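Local coordinates for protein lysyl oxidase (Pichia pastoris, PDB 1W7C) that probably oxidises primary amines, including peptidyl lysine side chains, to aldehydes with a copper ion and a topaquinone cofactor made from its own chain, at residues T207-K212 against L226-N231. Sequence-based numbering, arbitrary orientation.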
ATOM      1  N   THR A 207      10.238 -30.153  17.559  1.00 19.44           N
ATOM      2  CA  THR A 207      10.793 -31.521  17.498  1.00 21.06           C
ATOM      3  C   THR A 207       9.973 -32.557  16.751  1.00 20.43           C
ATOM      4  O   THR A 207      10.484 -33.631  16.452  1.00 22.05           O
ATOM      5  CB  THR A 207      11.000 -32.064  18.908  1.00 21.83           C
ATOM      6  OG1 THR A 207       9.741 -32.165  19.587  1.00 21.41           O
ATOM      7  CG2 THR A 207      11.874 -31.127  19.741  1.00 23.76           C
ATOM      8  N   GLY A 208       8.702 -32.281  16.507  1.00 18.57           N
ATOM      9  CA  GLY A 208       7.798 -33.279  15.949  1.00 20.28           C
ATOM     10  C   GLY A 208       7.344 -34.320  16.946  1.00 19.17           C
ATOM     11  O   GLY A 208       6.738 -35.323  16.562  1.00 20.95           O
ATOM     12  N   PHE A 209       7.610 -34.089  18.237  1.00 20.62           N
ATOM     13  CA  PHE A 209       7.036 -34.948  19.275  1.00 21.17           C
ATOM     14  C   PHE A 209       5.783 -34.286  19.826  1.00 19.75           C
ATOM     15  O   PHE A 209       5.840 -33.153  20.282  1.00 20.41           O
ATOM     16  CB  PHE A 209       8.027 -35.183  20.403  1.00 22.11           C
ATOM     17  CG  PHE A 209       7.522 -36.140  21.425  1.00 22.17           C
ATOM     18  CD1 PHE A 209       7.611 -37.484  21.202  1.00 24.25           C
ATOM     19  CD2 PHE A 209       6.859 -35.694  22.557  1.00 22.82           C
ATOM     20  CE1 PHE A 209       7.119 -38.369  22.110  1.00 30.83           C
ATOM     21  CE2 PHE A 209       6.343 -36.594  23.476  1.00 28.61           C
ATOM     22  CZ  PHE A 209       6.474 -37.928  23.244  1.00 30.53           C
ATOM     23  N   PHE A 210       4.659 -34.981  19.776  1.00 20.93           N
ATOM     24  CA  PHE A 210       3.366 -34.430  20.177  1.00 20.76           C
ATOM     25  C   PHE A 210       2.701 -35.293  21.251  1.00 18.76           C
ATOM     26  O   PHE A 210       3.026 -36.464  21.435  1.00 21.68           O
ATOM     27  CB  PHE A 210       2.432 -34.342  18.961  1.00 21.08           C
ATOM     28  CG  PHE A 210       3.043 -33.609  17.783  1.00 19.54           C
ATOM     29  CD1 PHE A 210       3.585 -34.313  16.724  1.00 20.96           C
ATOM     30  CD2 PHE A 210       3.165 -32.216  17.791  1.00 18.79           C
ATOM     31  CE1 PHE A 210       4.191 -33.644  15.676  1.00 20.67           C
ATOM     32  CE2 PHE A 210       3.740 -31.548  16.724  1.00 19.81           C
ATOM     33  CZ  PHE A 210       4.271 -32.250  15.686  1.00 19.80           C
ATOM     34  N   PHE A 211       1.728 -34.705  21.920  1.00 19.61           N
ATOM     35  CA  PHE A 211       0.959 -35.388  22.921  1.00 20.75           C
ATOM     36  C   PHE A 211      -0.413 -34.749  23.085  1.00 20.23           C
ATOM     37  O   PHE A 211      -0.670 -33.652  22.597  1.00 20.16           O
ATOM     38  CB  PHE A 211       1.714 -35.436  24.267  1.00 21.28           C
ATOM     39  CG  PHE A 211       2.261 -34.118  24.699  1.00 19.93           C
ATOM     40  CD1 PHE A 211       1.491 -33.235  25.444  1.00 23.51           C
ATOM     41  CD2 PHE A 211       3.565 -33.758  24.386  1.00 22.66           C
ATOM     42  CE1 PHE A 211       2.000 -31.989  25.822  1.00 23.19           C
ATOM     43  CE2 PHE A 211       4.073 -32.534  24.754  1.00 21.42           C
ATOM     44  CZ  PHE A 211       3.304 -31.650  25.492  1.00 23.80           C
ATOM     45  N   LYS A 212      -1.275 -35.471  23.782  1.00 20.65           N
ATOM     46  CA  LYS A 212      -2.655 -35.077  24.015  1.00 19.97           C
ATOM     47  C   LYS A 212      -3.019 -35.486  25.418  1.00 20.11           C
ATOM     48  O   LYS A 212      -2.742 -36.609  25.826  1.00 21.82           O
ATOM     49  CB  LYS A 212      -3.604 -35.741  23.025  1.00 22.05           C
ATOM     50  CG  LYS A 212      -5.055 -35.256  23.117  1.00 21.26           C
ATOM     51  CD  LYS A 212      -5.990 -36.144  22.305  1.00 21.63           C
ATOM     52  CE  LYS A 212      -7.420 -35.669  22.376  1.00 21.50           C
ATOM     53  NZ  LYS A 212      -8.391 -36.564  21.683  1.00 25.00           N
ATOM     54  N   LEU A 226      -3.431 -38.777  27.387  1.00 23.29           N
ATOM     55  CA  LEU A 226      -4.195 -39.650  26.505  1.00 23.83           C
ATOM     56  C   LEU A 226      -3.377 -40.307  25.387  1.00 22.28           C
ATOM     57  O   LEU A 226      -3.556 -41.500  25.094  1.00 25.41           O
ATOM     58  CB  LEU A 226      -5.339 -38.864  25.876  1.00 24.56           C
ATOM     59  CG  LEU A 226      -6.347 -38.237  26.825  1.00 25.21           C
ATOM     60  CD1 LEU A 226      -7.293 -37.385  26.017  1.00 25.50           C
ATOM     61  CD2 LEU A 226      -7.101 -39.315  27.582  1.00 27.53           C
ATOM     62  N   GLU A 227      -2.523 -39.517  24.749  1.00 23.27           N
ATOM     63  CA  GLU A 227      -1.762 -39.948  23.592  1.00 22.56           C
ATOM     64  C   GLU A 227      -0.397 -39.319  23.533  1.00 23.67           C
ATOM     65  O   GLU A 227      -0.217 -38.168  23.953  1.00 22.87           O
ATOM     66  CB  GLU A 227      -2.497 -39.577  22.290  1.00 23.16           C
ATOM     67  CG  GLU A 227      -3.872 -40.175  22.152  1.00 26.19           C
ATOM     68  CD  GLU A 227      -4.635 -39.657  20.945  1.00 26.03           C
ATOM     69  OE1 GLU A 227      -5.690 -40.255  20.606  1.00 25.21           O
ATOM     70  OE2 GLU A 227      -4.183 -38.658  20.330  1.00 24.69           O
ATOM     71  N   TYR A 228       0.554 -40.096  23.007  1.00 24.58           N
ATOM     72  CA  TYR A 228       1.790 -39.571  22.431  1.00 22.72           C
ATOM     73  C   TYR A 228       1.728 -39.792  20.937  1.00 24.44           C
ATOM     74  O   TYR A 228       1.320 -40.858  20.493  1.00 24.94           O
ATOM     75  CB  TYR A 228       3.010 -40.277  23.036  1.00 25.17           C
ATOM     76  CG  TYR A 228       3.173 -39.963  24.496  1.00 23.34           C
ATOM     77  CD1 TYR A 228       2.920 -40.914  25.484  1.00 27.68           C
ATOM     78  CD2 TYR A 228       3.513 -38.672  24.887  1.00 23.87           C
ATOM     79  CE1 TYR A 228       3.052 -40.584  26.825  1.00 27.17           C
ATOM     80  CE2 TYR A 228       3.631 -38.334  26.209  1.00 25.72           C
ATOM     81  CZ  TYR A 228       3.403 -39.285  27.178  1.00 24.68           C
ATOM     82  OH  TYR A 228       3.546 -38.906  28.496  1.00 29.21           O
ATOM     83  N   ILE A 229       2.124 -38.793  20.159  1.00 22.29           N
ATOM     84  CA  ILE A 229       2.005 -38.855  18.711  1.00 22.11           C
ATOM     85  C   ILE A 229       3.359 -38.510  18.119  1.00 21.72           C
ATOM     86  O   ILE A 229       3.926 -37.469  18.435  1.00 20.97           O
ATOM     87  CB  ILE A 229       0.920 -37.884  18.216  1.00 22.76           C
ATOM     88  CG1 ILE A 229      -0.447 -38.248  18.800  1.00 22.52           C
ATOM     89  CG2 ILE A 229       0.904 -37.823  16.687  1.00 22.80           C
ATOM     90  CD1 ILE A 229      -1.447 -37.130  18.755  1.00 24.97           C
ATOM     91  N   TYR A 230       3.860 -39.390  17.253  1.00 22.03           N
ATOM     92  CA  TYR A 230       5.175 -39.226  16.653  1.00 22.14           C
ATOM     93  C   TYR A 230       5.177 -39.917  15.309  1.00 20.34           C
ATOM     94  O   TYR A 230       4.697 -41.043  15.185  1.00 23.84           O
ATOM     95  CB  TYR A 230       6.270 -39.782  17.573  1.00 22.22           C
ATOM     96  CG  TYR A 230       7.660 -39.667  16.979  1.00 25.09           C
ATOM     97  CD1 TYR A 230       8.382 -38.479  17.058  1.00 22.64           C
ATOM     98  CD2 TYR A 230       8.239 -40.742  16.317  1.00 24.76           C
ATOM     99  CE1 TYR A 230       9.634 -38.376  16.515  1.00 23.23           C
ATOM    100  CE2 TYR A 230       9.501 -40.650  15.772  1.00 26.65           C
ATOM    101  CZ  TYR A 230      10.192 -39.471  15.868  1.00 25.43           C
ATOM    102  OH  TYR A 230      11.441 -39.368  15.328  1.00 27.42           O
ATOM    103  N   ASN A 231       5.683 -39.227  14.285  1.00 21.97           N
ATOM    104  CA  ASN A 231       5.685 -39.752  12.917  1.00 24.31           C
ATOM    105  C   ASN A 231       4.290 -40.247  12.512  1.00 24.08           C
ATOM    106  O   ASN A 231       4.143 -41.303  11.919  1.00 23.48           O
ATOM    107  CB  ASN A 231       6.749 -40.851  12.758  1.00 25.04           C
ATOM    108  CG  ASN A 231       6.942 -41.284  11.315  1.00 23.20           C
ATOM    109  OD1 ASN A 231       6.751 -40.497  10.371  1.00 26.23           O
ATOM    110  ND2 ASN A 231       7.350 -42.553  11.131  1.00 26.35           N
TER
HETATM  111  O   HOH W   1       7.009 -36.537  14.208  1.00 25.03           O
HETATM  112  O   HOH W   2      -7.786 -39.316  22.225  1.00 37.35           O
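Two antiparallel strands of a beta hairpin, 209-214 and 224-230, pair Phe210 with Ile229 and Lys212 with Glu227 inside a five-stranded sheet. Phe210 and Ile229 exchange both backbone bonds: Phe210 N to Ile229 O, 2.9 Å, and Ile229 N to Phe210 O, 2.8 Å. At the other end a classic beta bulge sets Leu226 and Glu227 against Lys212, whose O takes both their N-H groups. On the sheet face packed by helices 136-150 and 153-163, Tyr228 CD2 meets Phe209 CZ at 3.5 Å and Phe211 CB at 3.8 Å. Phe209 CG lies anti to the backbone N (chi1 -175°), beside the carbonyl carbon, and from there the ring reaches Tyr228 with CZ; the two rings pair obliquely, planes at 34°. An alanine at Tyr228 would probably open a gap beside Phe209 CZ and Phe211 CB, under these helices. On the other face, Lys212 and Glu227 run side by side, Lys212 CD 3.7 Å from Glu227 OE2, while Trp521 of the second subunit packs on Glu227 and Ile229. One water bridges Lys212 NZ and Glu227 OE1, 4.7 Å apart; beside the apolar Phe210-Ile229 pair, these opposite charges probably attract each other without direct contact.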